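Local coordinates for protein deoxyribodipyrimidine photo-lyase (Oryza sativa Japonica Group, PDB 3UMV) that uses light energy absorbed by its FAD cofactor to split cyclobutane pyrimidine dimers in ultraviolet-damaged DNA back into two pyrimidines, at residues N170-M181 / R324-Q334; A65-A73 / A208-Q216. All coordinates share one frame; numbering follows the deposited sequence.

Interaction 1 of 2, residues N170-M181 / R324-Q334; sequences NVVPVWTASAKM and RELADNFCYYQ. With FAD (flavin-adenine dinucleotide), chain I.
Glu325 reaches from helix 310-333 to the backbone of Val171 and Val172. Its CB and CG run alongside the Asn170 amide, CG 3.1 Å from Asn170 OD1, and CD is 3.6 Å from Asn170 CB. With CG anti to the carbonyl carbon (chi1 -66°) and the chain extended, the carboxylate comes within bonding distance of two successive N-H groups. Glu325 OE2 accepts from Val171 N at 2.7 Å, from above the carboxylate plane, while the anti lone pair of OE2 serves Arg324 NH2 in a 2.8 Å salt bridge. Glu325 OE1 meets Val172 N on its syn side at 3.3 Å and accepts from a water that also donates to Val172 O. Arg324, its NE bonded to Leu320 O, lies against the FAD, CA 3.4 Å from FAD N3A and FAD O2B near the guanidinium edge. Were Glu325 an alanine, the N-H groups of Val171 and Val172 would probably lose their acceptor and Arg324 this counter-charge. Asn170 ND2 bonds Asp167 and Asp328 OD1, itself paired with Arg46.

Farther on, Asn329 ND2 gives Lys180 O a nearly straight bond (175°). Tyr333, sandwiched between Lys180 CA and Tyr332 CD2 over its two faces, donates its hydroxyl to Ser178 O at 2.7 Å. Val174 CG2 packs on Tyr332 CB. Helix side chains thus satisfy backbone groups of a mostly irregular segment, and the buried carboxylate, gripped by N-H donors and a guanidinium, is probably anionic.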
loop_
_atom_site.group_PDB
_atom_site.type_symbol
_atom_site.label_atom_id
_atom_site.label_comp_id
_atom_site.label_asym_id
_atom_site.label_seq_id
_atom_site.Cartn_x
_atom_site.Cartn_y
_atom_site.Cartn_z
ATOM N N ASN A 170 -5.942 -8.409 -0.755
ATOM C CA ASN A 170 -5.694 -9.247 0.400
ATOM C C ASN A 170 -5.890 -10.724 0.041
ATOM O O ASN A 170 -6.721 -11.042 -0.803
ATOM C CB ASN A 170 -6.643 -8.870 1.534
ATOM C CG ASN A 170 -6.382 -7.475 2.072
ATOM O OD1 ASN A 170 -5.268 -7.172 2.505
ATOM N ND2 ASN A 170 -7.392 -6.602 2.006
ATOM N N VAL A 171 -5.126 -11.609 0.682
ATOM C CA VAL A 171 -5.309 -13.048 0.500
ATOM C C VAL A 171 -6.676 -13.448 1.015
ATOM O O VAL A 171 -7.430 -14.142 0.330
ATOM C CB VAL A 171 -4.228 -13.887 1.243
ATOM C CG1 VAL A 171 -4.457 -15.368 1.003
ATOM C CG2 VAL A 171 -2.833 -13.484 0.771
ATOM N N VAL A 172 -6.987 -13.030 2.238
ATOM C CA VAL A 172 -8.300 -13.287 2.801
ATOM C C VAL A 172 -9.091 -11.987 2.684
ATOM O O VAL A 172 -8.641 -10.940 3.154
ATOM C CB VAL A 172 -8.205 -13.721 4.285
ATOM C CG1 VAL A 172 -9.590 -14.047 4.841
ATOM C CG2 VAL A 172 -7.280 -14.941 4.449
ATOM N N PRO A 173 -10.266 -12.032 2.045
ATOM C CA PRO A 173 -11.049 -10.803 1.861
ATOM C C PRO A 173 -11.235 -10.044 3.163
ATOM O O PRO A 173 -11.506 -10.663 4.199
ATOM C CB PRO A 173 -12.388 -11.331 1.348
ATOM C CG PRO A 173 -12.034 -12.602 0.648
ATOM C CD PRO A 173 -10.887 -13.201 1.395
ATOM N N VAL A 174 -11.069 -8.722 3.115
ATOM C CA VAL A 174 -11.097 -7.900 4.324
ATOM C C VAL A 174 -12.389 -8.063 5.154
ATOM O O VAL A 174 -12.338 -8.082 6.390
ATOM C CB VAL A 174 -10.872 -6.409 3.988
ATOM C CG1 VAL A 174 -12.023 -5.872 3.099
ATOM C CG2 VAL A 174 -10.752 -5.598 5.273
ATOM N N TRP A 175 -13.536 -8.187 4.490
ATOM C CA TRP A 175 -14.812 -8.291 5.210
ATOM C C TRP A 175 -15.060 -9.710 5.731
ATOM O O TRP A 175 -15.943 -9.939 6.561
ATOM C CB TRP A 175 -15.978 -7.817 4.318
ATOM C CG TRP A 175 -15.775 -8.186 2.897
ATOM C CD1 TRP A 175 -15.834 -9.444 2.358
ATOM C CD2 TRP A 175 -15.445 -7.303 1.820
ATOM N NE1 TRP A 175 -15.571 -9.396 1.010
ATOM C CE2 TRP A 175 -15.324 -8.095 0.655
ATOM C CE3 TRP A 175 -15.251 -5.924 1.724
ATOM C CZ2 TRP A 175 -15.008 -7.552 -0.581
ATOM C CZ3 TRP A 175 -14.949 -5.385 0.494
ATOM C CH2 TRP A 175 -14.836 -6.194 -0.646
ATOM N N THR A 176 -14.252 -10.654 5.260
ATOM C CA THR A 176 -14.362 -12.047 5.669
ATOM C C THR A 176 -13.341 -12.401 6.752
ATOM O O THR A 176 -13.626 -13.192 7.652
ATOM C CB THR A 176 -14.146 -12.970 4.470
ATOM O OG1 THR A 176 -15.163 -12.715 3.496
ATOM C CG2 THR A 176 -14.203 -14.428 4.889
ATOM N N ALA A 177 -12.153 -11.799 6.691
ATOM C CA ALA A 177 -11.081 -12.184 7.620
ATOM C C ALA A 177 -11.535 -12.026 9.065
ATOM O O ALA A 177 -11.324 -12.901 9.909
ATOM C CB ALA A 177 -9.825 -11.334 7.369
ATOM N N SER A 178 -12.131 -10.875 9.339
ATOM C CA SER A 178 -12.741 -10.604 10.622
ATOM C C SER A 178 -13.938 -9.701 10.395
ATOM O O SER A 178 -14.003 -8.959 9.403
ATOM C CB SER A 178 -11.757 -9.945 11.589
ATOM O OG SER A 178 -12.357 -9.756 12.857
ATOM N N ALA A 179 -14.899 -9.793 11.300
ATOM C CA ALA A 179 -16.074 -8.941 11.262
ATOM C C ALA A 179 -15.835 -7.655 12.046
ATOM O O ALA A 179 -16.707 -6.785 12.101
ATOM C CB ALA A 179 -17.294 -9.688 11.818
ATOM N N LYS A 180 -14.658 -7.532 12.655
ATOM C CA LYS A 180 -14.373 -6.353 13.471
ATOM C C LYS A 180 -12.894 -5.978 13.441
ATOM O O LYS A 180 -12.074 -6.752 12.968
ATOM C CB LYS A 180 -14.847 -6.560 14.910
ATOM C CG LYS A 180 -14.117 -7.655 15.669
ATOM C CD LYS A 180 -14.516 -7.639 17.134
ATOM C CE LYS A 180 -13.435 -8.248 18.010
ATOM N NZ LYS A 180 -12.976 -9.559 17.487
ATOM N N MET A 181 -12.568 -4.782 13.923
ATOM C CA MET A 181 -11.171 -4.398 14.047
ATOM C C MET A 181 -10.537 -5.265 15.131
ATOM O O MET A 181 -11.078 -5.406 16.226
ATOM C CB MET A 181 -11.024 -2.899 14.367
ATOM C CG MET A 181 -11.437 -2.486 15.756
ATOM S SD MET A 181 -11.095 -0.730 16.103
ATOM C CE MET A 181 -12.678 -0.024 15.655
ATOM N N ARG A 324 0.371 -7.106 7.210
ATOM C CA ARG A 324 -0.109 -6.214 6.161
ATOM C C ARG A 324 -1.636 -6.226 6.153
ATOM O O ARG A 324 -2.273 -5.171 6.124
ATOM C CB ARG A 324 0.423 -6.614 4.787
ATOM C CG ARG A 324 -0.126 -5.731 3.659
ATOM C CD ARG A 324 0.377 -6.204 2.311
ATOM N NE ARG A 324 0.138 -7.636 2.198
ATOM C CZ ARG A 324 -1.015 -8.199 1.859
ATOM N NH1 ARG A 324 -2.077 -7.457 1.526
ATOM N NH2 ARG A 324 -1.101 -9.527 1.832
ATOM N N GLU A 325 -2.218 -7.418 6.197
ATOM C CA GLU A 325 -3.671 -7.513 6.165
ATOM C C GLU A 325 -4.347 -7.004 7.435
ATOM O O GLU A 325 -5.493 -6.546 7.390
ATOM C CB GLU A 325 -4.121 -8.916 5.713
ATOM C CG GLU A 325 -3.717 -9.132 4.261
ATOM C CD GLU A 325 -4.134 -10.456 3.633
ATOM O OE1 GLU A 325 -5.107 -11.099 4.088
ATOM O OE2 GLU A 325 -3.477 -10.816 2.631
ATOM N N LEU A 326 -3.626 -7.060 8.554
ATOM C CA LEU A 326 -4.098 -6.467 9.797
ATOM C C LEU A 326 -4.233 -4.951 9.642
ATOM O O LEU A 326 -5.134 -4.351 10.225
ATOM C CB LEU A 326 -3.156 -6.808 10.957
ATOM C CG LEU A 326 -3.459 -6.069 12.272
ATOM C CD1 LEU A 326 -4.814 -6.440 12.865
ATOM C CD2 LEU A 326 -2.346 -6.341 13.249
ATOM N N ALA A 327 -3.354 -4.337 8.850
ATOM C CA ALA A 327 -3.475 -2.904 8.610
ATOM C C ALA A 327 -4.727 -2.572 7.808
ATOM O O ALA A 327 -5.369 -1.561 8.096
ATOM C CB ALA A 327 -2.222 -2.324 7.927
ATOM N N ASP A 328 -5.056 -3.385 6.793
ATOM C CA ASP A 328 -6.327 -3.198 6.066
ATOM C C ASP A 328 -7.520 -3.370 7.018
ATOM O O ASP A 328 -8.485 -2.600 6.992
ATOM C CB ASP A 328 -6.457 -4.128 4.852
ATOM C CG ASP A 328 -6.099 -3.432 3.532
ATOM O OD1 ASP A 328 -6.702 -3.752 2.468
ATOM O OD2 ASP A 328 -5.213 -2.548 3.567
ATOM N N ASN A 329 -7.446 -4.400 7.859
ATOM C CA ASN A 329 -8.481 -4.645 8.852
ATOM C C ASN A 329 -8.732 -3.382 9.666
ATOM O O ASN A 329 -9.872 -2.945 9.820
ATOM C CB ASN A 329 -8.068 -5.798 9.757
ATOM C CG ASN A 329 -8.968 -5.942 10.970
ATOM O OD1 ASN A 329 -8.642 -5.457 12.047
ATOM N ND2 ASN A 329 -10.113 -6.581 10.791
ATOM N N PHE A 330 -7.653 -2.778 10.154
ATOM C CA PHE A 330 -7.796 -1.626 11.019
ATOM C C PHE A 330 -8.388 -0.436 10.288
ATOM O O PHE A 330 -9.349 0.177 10.757
ATOM C CB PHE A 330 -6.463 -1.258 11.653
ATOM C CG PHE A 330 -6.533 -0.032 12.505
ATOM C CD1 PHE A 330 -7.092 -0.083 13.782
ATOM C CD2 PHE A 330 -6.047 1.170 12.039
ATOM C CE1 PHE A 330 -7.160 1.060 14.566
ATOM C CE2 PHE A 330 -6.112 2.322 12.838
ATOM C CZ PHE A 330 -6.661 2.261 14.085
ATOM N N CYS A 331 -7.825 -0.092 9.139
ATOM C CA CYS A 331 -8.332 1.070 8.421
ATOM C C CYS A 331 -9.778 0.869 7.925
ATOM O O CYS A 331 -10.561 1.810 7.891
ATOM C CB CYS A 331 -7.400 1.465 7.274
ATOM S SG CYS A 331 -5.749 1.958 7.803
ATOM N N TYR A 332 -10.137 -0.363 7.568
ATOM C CA TYR A 332 -11.482 -0.649 7.085
ATOM C C TYR A 332 -12.541 -0.458 8.181
ATOM O O TYR A 332 -13.611 0.080 7.916
ATOM C CB TYR A 332 -11.536 -2.069 6.504
ATOM C CG TYR A 332 -12.906 -2.465 6.000
ATOM C CD1 TYR A 332 -13.396 -1.962 4.793
ATOM C CD2 TYR A 332 -13.703 -3.353 6.714
ATOM C CE1 TYR A 332 -14.636 -2.320 4.324
ATOM C CE2 TYR A 332 -14.952 -3.720 6.238
ATOM C CZ TYR A 332 -15.405 -3.196 5.043
ATOM O OH TYR A 332 -16.643 -3.539 4.552
ATOM N N TYR A 333 -12.225 -0.866 9.414
ATOM C CA TYR A 333 -13.204 -0.846 10.501
ATOM C C TYR A 333 -13.099 0.366 11.418
ATOM O O TYR A 333 -14.049 0.665 12.146
ATOM C CB TYR A 333 -13.148 -2.125 11.354
ATOM C CG TYR A 333 -13.712 -3.350 10.677
ATOM C CD1 TYR A 333 -15.059 -3.424 10.346
ATOM C CD2 TYR A 333 -12.901 -4.435 10.365
ATOM C CE1 TYR A 333 -15.585 -4.547 9.722
ATOM C CE2 TYR A 333 -13.421 -5.564 9.743
ATOM C CZ TYR A 333 -14.764 -5.608 9.426
ATOM O OH TYR A 333 -15.294 -6.713 8.809
ATOM N N GLN A 334 -11.951 1.042 11.397
ATOM C CA GLN A 334 -11.725 2.233 12.220
ATOM C C GLN A 334 -11.630 3.467 11.317
ATOM O O GLN A 334 -10.566 3.749 10.744
ATOM C CB GLN A 334 -10.455 2.049 13.065
ATOM C CG GLN A 334 -10.054 3.275 13.936
ATOM C CD GLN A 334 -11.220 3.861 14.735
ATOM O OE1 GLN A 334 -11.918 4.760 14.261
ATOM N NE2 GLN A 334 -11.426 3.362 15.956
HETATM P PA FAD I . 9.854 -6.849 4.363
HETATM O O1A FAD I . 10.446 -7.040 5.726
HETATM O O2A FAD I . 10.542 -7.617 3.269
HETATM O O5B FAD I . 8.299 -7.219 4.441
HETATM C C5B FAD I . 7.608 -7.785 3.348
HETATM C C4B FAD I . 6.183 -7.225 3.287
HETATM O O4B FAD I . 5.462 -7.477 4.484
HETATM C C3B FAD I . 6.174 -5.715 3.148
HETATM O O3B FAD I . 6.337 -5.318 1.807
HETATM C C2B FAD I . 4.803 -5.384 3.657
HETATM O O2B FAD I . 3.840 -5.711 2.673
HETATM C C1B FAD I . 4.641 -6.370 4.785
HETATM N N9A FAD I . 5.035 -5.771 6.071
HETATM C C8A FAD I . 6.258 -5.828 6.684
HETATM N N7A FAD I . 6.165 -5.148 7.851
HETATM C C5A FAD I . 4.904 -4.648 7.976
HETATM C C6A FAD I . 4.243 -3.887 8.948
HETATM N N6A FAD I . 4.819 -3.563 10.105
HETATM N N1A FAD I . 2.920 -3.545 8.768
HETATM C C2A FAD I . 2.251 -3.960 7.640
HETATM N N3A FAD I . 2.903 -4.705 6.683
HETATM C C4A FAD I . 4.197 -5.049 6.859
HETATM N N1 FAD I . 4.609 -0.070 5.204
HETATM C C2 FAD I . 4.155 0.317 3.977
HETATM O O2 FAD I . 3.913 -0.566 3.153
HETATM N N3 FAD I . 3.953 1.656 3.691
HETATM C C4 FAD I . 4.225 2.625 4.640
HETATM O O4 FAD I . 4.049 3.820 4.380
HETATM C C4X FAD I . 4.676 2.220 5.890
HETATM N N5 FAD I . 4.978 3.135 6.872
HETATM C C5X FAD I . 5.406 2.712 8.115
HETATM C C6 FAD I . 5.679 3.651 9.119
HETATM C C7 FAD I . 6.118 3.226 10.377
HETATM C C7M FAD I . 6.391 4.255 11.443
HETATM C C8 FAD I . 6.289 1.860 10.617
HETATM C C8M FAD I . 6.760 1.344 11.944
HETATM C C9 FAD I . 6.028 0.943 9.612
HETATM C C9A FAD I . 5.586 1.365 8.371
HETATM N N10 FAD I . 5.331 0.443 7.376
HETATM C C10 FAD I . 4.873 0.881 6.157
HETATM C "C1'" FAD I . 5.515 -1.052 7.597
HETATM C "C2'" FAD I . 6.937 -1.582 7.229
HETATM O "O2'" FAD I . 8.014 -0.811 7.773
HETATM C "C3'" FAD I . 7.181 -1.719 5.714
HETATM O "O3'" FAD I . 6.118 -2.432 5.139
HETATM C "C4'" FAD I . 8.486 -2.443 5.373
HETATM O "O4'" FAD I . 9.580 -1.744 5.936
HETATM C "C5'" FAD I . 8.598 -2.529 3.852
HETATM O "O5'" FAD I . 9.859 -2.932 3.373
HETATM P P FAD I . 10.015 -4.383 2.706
HETATM O O1P FAD I . 8.962 -4.600 1.637
HETATM O O2P FAD I . 11.419 -4.538 2.181
HETATM O O3P FAD I . 9.796 -5.252 4.047
HETATM O O HOH W 1 -3.297 -4.984 1.943
HETATM O O HOH W 2 -7.340 -10.072 5.364
HETATM O O HOH W 3 -10.263 -7.734 8.270
#

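Interaction 2 of 2, residues A65-A73 / A208-Q216; sequences ASASPLAVA and AVVPWDREQ
Pro69 and Ala71 pack against the six-membered ring of Trp212, and this is the close part of the contact. Pro69 CB lies 3.5 Å from Trp212 CE3, while Ala71 CB sits 3.4 Å from CZ3 of the same indole, with CH2 nearly as near. Between them Leu70 O approaches Trp212 CE3 at 3.4 Å. The small methyl of Ala71 lets the strand come close to the indole. The indole is carried there with CG anti to the backbone N (chi1 -177°), and its rotation is set by Trp212 NE1, which donates to Glu215 O at 2.8 Å; Arg214 CB lies over one of its faces. Phe112 and Pro110 also touch Trp212 and add to the packing at this end.

Toward Val209 and the solvent-exposed Val210 the fit slackens. Val210 CG2 rests on the Ser68-Pro69 peptide, 3.7 Å from Pro69 N, and Val209 CG2 is 4.1 Å from Leu70 CB. No direct hydrogen bond joins the segments; two waters do the work instead, one linking Ser68 O to Val210 N, the other Leu70 N to Val210 O. At the margin, one face of the Arg214 guanidinium lies toward Pro69 CG, off centre.

Ala67, with positive phi, ends the helix 54-66 in a Schellman motif, and the chain then enters the parallel strand 70-75. The loop 208-216 lies across this helix-to-strand turn, where strand 70-75 begins, in the photolyase alpha/beta domain, a Rossmann-like fold of the HUP clan.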
loop_
_atom_site.group_PDB
_atom_site.type_symbol
_atom_site.label_atom_id
_atom_site.label_comp_id
_atom_site.label_asym_id
_atom_site.label_seq_id
_atom_site.Cartn_x
_atom_site.Cartn_y
_atom_site.Cartn_z
ATOM N N ALA A 65 -19.186 -14.863 -19.531
ATOM C CA ALA A 65 -20.462 -15.528 -19.285
ATOM C C ALA A 65 -21.642 -14.832 -19.967
ATOM O O ALA A 65 -22.666 -15.459 -20.240
ATOM C CB ALA A 65 -20.714 -15.655 -17.790
ATOM N N SER A 66 -21.505 -13.540 -20.243
ATOM C CA SER A 66 -22.613 -12.780 -20.822
ATOM C C SER A 66 -22.363 -12.423 -22.282
ATOM O O SER A 66 -23.126 -11.659 -22.885
ATOM C CB SER A 66 -22.881 -11.516 -20.003
ATOM O OG SER A 66 -21.759 -10.658 -20.020
ATOM N N ALA A 67 -21.298 -12.986 -22.845
ATOM C CA ALA A 67 -20.941 -12.756 -24.240
ATOM C C ALA A 67 -20.739 -11.272 -24.538
ATOM O O ALA A 67 -21.099 -10.789 -25.610
ATOM C CB ALA A 67 -21.999 -13.370 -25.179
ATOM N N SER A 68 -20.144 -10.559 -23.585
ATOM C CA SER A 68 -19.953 -9.120 -23.697
ATOM C C SER A 68 -18.470 -8.783 -23.646
ATOM O O SER A 68 -17.669 -9.580 -23.146
ATOM C CB SER A 68 -20.694 -8.405 -22.571
ATOM O OG SER A 68 -22.083 -8.688 -22.631
ATOM N N PRO A 69 -18.096 -7.612 -24.187
ATOM C CA PRO A 69 -16.697 -7.173 -24.192
ATOM C C PRO A 69 -16.237 -6.663 -22.829
ATOM O O PRO A 69 -17.064 -6.359 -21.964
ATOM C CB PRO A 69 -16.692 -6.036 -25.213
ATOM C CG PRO A 69 -18.066 -5.501 -25.176
ATOM C CD PRO A 69 -18.969 -6.679 -24.921
ATOM N N LEU A 70 -14.920 -6.568 -22.672
ATOM C CA LEU A 70 -14.276 -6.242 -21.400
ATOM C C LEU A 70 -13.293 -5.094 -21.585
ATOM O O LEU A 70 -12.499 -5.105 -22.527
ATOM C CB LEU A 70 -13.509 -7.460 -20.890
ATOM C CG LEU A 70 -12.666 -7.267 -19.617
ATOM C CD1 LEU A 70 -13.543 -6.985 -18.422
ATOM C CD2 LEU A 70 -11.804 -8.481 -19.356
ATOM N N ALA A 71 -13.347 -4.110 -20.690
ATOM C CA ALA A 71 -12.421 -2.980 -20.721
ATOM C C ALA A 71 -11.876 -2.680 -19.327
ATOM O O ALA A 71 -12.533 -2.973 -18.327
ATOM C CB ALA A 71 -13.093 -1.749 -21.273
ATOM N N VAL A 72 -10.672 -2.112 -19.276
ATOM C CA VAL A 72 -10.083 -1.634 -18.025
ATOM C C VAL A 72 -10.049 -0.109 -18.071
ATOM O O VAL A 72 -9.753 0.485 -19.117
ATOM C CB VAL A 72 -8.641 -2.164 -17.828
ATOM C CG1 VAL A 72 -8.023 -1.563 -16.570
ATOM C CG2 VAL A 72 -8.625 -3.687 -17.785
ATOM N N ALA A 73 -10.373 0.531 -16.953
ATOM C CA ALA A 73 -10.302 1.985 -16.853
ATOM C C ALA A 73 -9.549 2.389 -15.597
ATOM O O ALA A 73 -9.756 1.805 -14.537
ATOM C CB ALA A 73 -11.710 2.601 -16.852
ATOM N N ALA A 208 -11.363 -16.116 -21.846
ATOM C CA ALA A 208 -11.413 -15.408 -23.114
ATOM C C ALA A 208 -12.705 -14.602 -23.185
ATOM O O ALA A 208 -13.737 -15.019 -22.654
ATOM C CB ALA A 208 -11.322 -16.383 -24.279
ATOM N N VAL A 209 -12.638 -13.442 -23.832
ATOM C CA VAL A 209 -13.806 -12.590 -24.010
ATOM C C VAL A 209 -13.895 -12.162 -25.472
ATOM O O VAL A 209 -12.881 -12.113 -26.171
ATOM C CB VAL A 209 -13.740 -11.333 -23.118
ATOM C CG1 VAL A 209 -13.708 -11.724 -21.648
ATOM C CG2 VAL A 209 -12.528 -10.497 -23.474
ATOM N N VAL A 210 -15.103 -11.848 -25.930
ATOM C CA VAL A 210 -15.283 -11.411 -27.311
ATOM C C VAL A 210 -14.485 -10.131 -27.537
ATOM O O VAL A 210 -14.252 -9.370 -26.602
ATOM C CB VAL A 210 -16.774 -11.193 -27.670
ATOM C CG1 VAL A 210 -17.578 -12.455 -27.400
ATOM C CG2 VAL A 210 -17.353 -10.019 -26.903
ATOM N N PRO A 211 -14.052 -9.890 -28.782
ATOM C CA PRO A 211 -13.214 -8.718 -29.041
ATOM C C PRO A 211 -13.932 -7.403 -28.760
ATOM O O PRO A 211 -15.164 -7.333 -28.790
ATOM C CB PRO A 211 -12.888 -8.840 -30.535
ATOM C CG PRO A 211 -13.946 -9.729 -31.084
ATOM C CD PRO A 211 -14.284 -10.687 -29.997
ATOM N N TRP A 212 -13.154 -6.359 -28.500
ATOM C CA TRP A 212 -13.721 -5.056 -28.203
ATOM C C TRP A 212 -14.113 -4.321 -29.470
ATOM O O TRP A 212 -13.287 -4.097 -30.357
ATOM C CB TRP A 212 -12.736 -4.216 -27.398
ATOM C CG TRP A 212 -13.285 -2.894 -26.988
ATOM C CD1 TRP A 212 -13.165 -1.716 -27.660
ATOM C CD2 TRP A 212 -14.042 -2.610 -25.805
ATOM N NE1 TRP A 212 -13.798 -0.709 -26.969
ATOM C CE2 TRP A 212 -14.340 -1.232 -25.822
ATOM C CE3 TRP A 212 -14.495 -3.384 -24.735
ATOM C CZ2 TRP A 212 -15.078 -0.614 -24.816
ATOM C CZ3 TRP A 212 -15.215 -2.767 -23.727
ATOM C CH2 TRP A 212 -15.501 -1.396 -23.776
ATOM N N ASP A 213 -15.380 -3.935 -29.543
ATOM C CA ASP A 213 -15.903 -3.279 -30.730
ATOM C C ASP A 213 -16.644 -1.989 -30.382
ATOM O O ASP A 213 -17.474 -1.515 -31.155
ATOM C CB ASP A 213 -16.842 -4.232 -31.473
ATOM C CG ASP A 213 -18.140 -4.483 -30.719
ATOM O OD1 ASP A 213 -19.183 -4.662 -31.385
ATOM O OD2 ASP A 213 -18.127 -4.494 -29.468
ATOM N N ARG A 214 -16.352 -1.426 -29.214
ATOM C CA ARG A 214 -17.029 -0.206 -28.788
ATOM C C ARG A 214 -16.099 1.000 -28.905
ATOM O O ARG A 214 -15.134 0.981 -29.671
ATOM C CB ARG A 214 -17.541 -0.340 -27.351
ATOM C CG ARG A 214 -18.405 -1.564 -27.095
ATOM C CD ARG A 214 -19.640 -1.597 -27.989
ATOM N NE ARG A 214 -20.395 -2.833 -27.800
ATOM C CZ ARG A 214 -21.337 -2.998 -26.877
ATOM N NH1 ARG A 214 -21.650 -1.999 -26.061
ATOM N NH2 ARG A 214 -21.969 -4.160 -26.772
ATOM N N GLU A 215 -16.396 2.042 -28.137
ATOM C CA GLU A 215 -15.561 3.237 -28.102
ATOM C C GLU A 215 -14.116 2.861 -27.794
ATOM O O GLU A 215 -13.843 2.111 -26.856
ATOM C CB GLU A 215 -16.083 4.229 -27.057
ATOM C CG GLU A 215 -15.081 5.315 -26.671
ATOM C CD GLU A 215 -15.650 6.335 -25.694
ATOM O OE1 GLU A 215 -14.907 6.775 -24.791
ATOM O OE2 GLU A 215 -16.836 6.702 -25.834
ATOM N N GLN A 216 -13.199 3.391 -28.595
ATOM C CA GLN A 216 -11.777 3.120 -28.444
ATOM C C GLN A 216 -11.154 4.110 -27.462
ATOM O O GLN A 216 -11.488 5.300 -27.481
ATOM C CB GLN A 216 -11.098 3.239 -29.810
ATOM C CG GLN A 216 -9.805 2.462 -29.935
ATOM C CD GLN A 216 -10.019 0.961 -29.890
ATOM O OE1 GLN A 216 -10.915 0.427 -30.545
ATOM N NE2 GLN A 216 -9.193 0.272 -29.110
HETATM O O HOH W 4 -16.925 -12.167 -23.705
HETATM O O HOH W 5 -13.455 -7.133 -25.099
#

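The two contacts are far apart, with centres about 32 Å from each other and nearest atoms about 17 Å, and they share no residue. Along the chain their segments alternate: 65-73, 170-181, 208-216, 324-334. Interaction 2 lies at the turn into strand 70-75 of the sheet, where a loop from beyond helix 196-199 folds back on the alpha/beta domain. Interaction 1 takes the chain just after strand 162-166, the last of that sheet in sequence, and packs it on helix 310-333 beside the FAD. One thus packs a loop on the alpha/beta domain away from the FAD, while the other joins that domain's exit to the helical, cofactor-binding part of the enzyme.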